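Local structure of putative aldehyde dehydrogenase (Burkholderia cenocepacia, 4YWE) at residues P49-A54 with N208-Y213. The protein probably oxidises aldehydes with NAD or NADP as electron acceptor. Numbering follows the deposited sequence.
Sequences PDIERA and NIVTGY
Val210 meets Asp50, Ile51 and Ala54 on one side of the helix, and its two methyls make most of the apolar contact. CG1, anti to the backbone N (chi1 177°), lies 3.7 Å from CD1 of Ile51. The same methyl is 4.0 Å from CB of Asp50. The other methyl, CG2, reaches CB of Ala54 at 3.6 Å. Ile51 takes part through the end of its chain: its CB does not point at segment 208-213, but CD1 comes close enough to touch Val210 CB as well, at 3.8 Å. A second, smaller apolar touch joins CB of Ala54 to CB of Asn208, 4.0 Å apart.

Polar groups lie close by without bonding across the contact. Asn208 ND2 is 3.5 Å from Ala54 O, but the angle is too poor for a hydrogen bond. That amide is instead satisfied by Gly205 O and Cys178 O through ND2 and by Ala17 N through OD1. Asp50 accepts from Ala24 N through OD1 and from Thr47 N, just before helix 48-63, through OD2, while its CB points toward segment 208-213.

All five touching residues are buried. The first turns of helix 48-63 rest on the end of strand 207-209 and Val210 just beyond it. This strand, parallel to 177-182 and followed by Gly212 and helix 214-223, is consistent with the family's Rossmann-type cofactor domain; Val179 also touches Ala54, while Ile209 points away to pack on helix 188-200.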
loop_
_atom_site.group_PDB
_atom_site.type_symbol
_atom_site.label_atom_id
_atom_site.label_comp_id
_atom_site.label_asym_id
_atom_site.label_seq_id
_atom_site.Cartn_x
_atom_site.Cartn_y
_atom_site.Cartn_z
ATOM N N PRO A 49 -28.218 30.386 11.236
ATOM C CA PRO A 49 -29.129 29.360 11.762
ATOM C C PRO A 49 -29.328 28.176 10.816
ATOM O O PRO A 49 -29.479 27.044 11.279
ATOM C CB PRO A 49 -30.443 30.123 11.949
ATOM C CG PRO A 49 -30.032 31.531 12.142
ATOM C CD PRO A 49 -28.847 31.721 11.247
ATOM N N ASP A 50 -29.322 28.439 9.513
ATOM C CA ASP A 50 -29.477 27.385 8.516
ATOM C C ASP A 50 -28.294 26.422 8.554
ATOM O O ASP A 50 -28.464 25.209 8.427
ATOM C CB ASP A 50 -29.627 27.987 7.119
ATOM C CG ASP A 50 -30.781 28.963 7.027
ATOM O OD1 ASP A 50 -31.828 28.711 7.661
ATOM O OD2 ASP A 50 -30.642 29.987 6.326
ATOM N N ILE A 51 -27.096 26.973 8.729
ATOM C CA ILE A 51 -25.887 26.166 8.839
ATOM C C ILE A 51 -25.949 25.316 10.105
ATOM O O ILE A 51 -25.557 24.149 10.097
ATOM C CB ILE A 51 -24.625 27.050 8.822
ATOM C CG1 ILE A 51 -24.436 27.679 7.440
ATOM C CG2 ILE A 51 -23.393 26.239 9.195
ATOM C CD1 ILE A 51 -24.190 26.670 6.336
ATOM N N GLU A 52 -26.453 25.906 11.185
ATOM C CA GLU A 52 -26.590 25.205 12.459
ATOM C C GLU A 52 -27.446 23.948 12.317
ATOM O O GLU A 52 -27.096 22.889 12.835
ATOM C CB GLU A 52 -27.195 26.132 13.516
ATOM C CG GLU A 52 -27.473 25.457 14.852
ATOM C CD GLU A 52 -26.207 25.045 15.575
ATOM O OE1 GLU A 52 -25.185 25.752 15.437
ATOM O OE2 GLU A 52 -26.230 24.015 16.281
ATOM N N ARG A 53 -28.562 24.073 11.607
ATOM C CA ARG A 53 -29.467 22.949 11.394
ATOM C C ARG A 53 -28.842 21.896 10.484
ATOM O O ARG A 53 -29.059 20.698 10.667
ATOM C CB ARG A 53 -30.792 23.434 10.803
ATOM C CG ARG A 53 -31.504 24.470 11.655
ATOM C CD ARG A 53 -32.817 24.907 11.025
ATOM N NE ARG A 53 -33.364 26.090 11.683
ATOM C CZ ARG A 53 -34.476 26.711 11.303
ATOM N NH1 ARG A 53 -35.167 26.261 10.264
ATOM N NH2 ARG A 53 -34.897 27.782 11.961
ATOM N N ALA A 54 -28.065 22.352 9.505
ATOM C CA ALA A 54 -27.397 21.451 8.570
ATOM C C ALA A 54 -26.356 20.593 9.280
ATOM O O ALA A 54 -26.255 19.391 9.032
ATOM C CB ALA A 54 -26.751 22.241 7.443
ATOM N N ASN A 208 -26.361 17.472 3.207
ATOM C CA ASN A 208 -27.107 18.693 3.488
ATOM C C ASN A 208 -26.609 19.834 2.610
ATOM O O ASN A 208 -25.404 20.051 2.485
ATOM C CB ASN A 208 -26.986 19.076 4.966
ATOM C CG ASN A 208 -27.424 17.962 5.893
ATOM O OD1 ASN A 208 -28.611 17.806 6.181
ATOM N ND2 ASN A 208 -26.464 17.177 6.371
ATOM N N ILE A 209 -27.542 20.558 2.003
ATOM C CA ILE A 209 -27.192 21.664 1.124
ATOM C C ILE A 209 -27.742 22.972 1.677
ATOM O O ILE A 209 -28.941 23.093 1.928
ATOM C CB ILE A 209 -27.709 21.432 -0.308
ATOM C CG1 ILE A 209 -27.488 19.980 -0.742
ATOM C CG2 ILE A 209 -27.042 22.399 -1.273
ATOM C CD1 ILE A 209 -26.036 19.599 -0.902
ATOM N N VAL A 210 -26.863 23.948 1.872
ATOM C CA VAL A 210 -27.284 25.277 2.302
ATOM C C VAL A 210 -26.791 26.319 1.307
ATOM O O VAL A 210 -25.605 26.642 1.270
ATOM C CB VAL A 210 -26.783 25.598 3.722
ATOM C CG1 VAL A 210 -27.184 27.016 4.118
ATOM C CG2 VAL A 210 -27.328 24.591 4.720
ATOM N N THR A 211 -27.707 26.836 0.495
ATOM C CA THR A 211 -27.371 27.880 -0.464
ATOM C C THR A 211 -27.209 29.213 0.256
ATOM O O THR A 211 -27.665 29.369 1.385
ATOM C CB THR A 211 -28.444 28.020 -1.559
ATOM O OG1 THR A 211 -29.715 28.296 -0.955
ATOM C CG2 THR A 211 -28.542 26.739 -2.372
ATOM N N GLY A 212 -26.557 30.169 -0.396
ATOM C CA GLY A 212 -26.361 31.481 0.191
ATOM C C GLY A 212 -25.050 32.139 -0.187
ATOM O O GLY A 212 -24.240 31.563 -0.916
ATOM N N TYR A 213 -24.841 33.353 0.310
ATOM C CA TYR A 213 -23.622 34.097 0.018
ATOM C C TYR A 213 -22.438 33.510 0.772
ATOM O O TYR A 213 -22.595 32.951 1.856
ATOM C CB TYR A 213 -23.789 35.576 0.376
ATOM C CG TYR A 213 -24.781 36.315 -0.493
ATOM C CD1 TYR A 213 -24.556 36.477 -1.853
ATOM C CD2 TYR A 213 -25.936 36.863 0.051
ATOM C CE1 TYR A 213 -25.459 37.156 -2.651
ATOM C CE2 TYR A 213 -26.843 37.545 -0.739
ATOM C CZ TYR A 213 -26.600 37.687 -2.087
ATOM O OH TYR A 213 -27.499 38.366 -2.878
#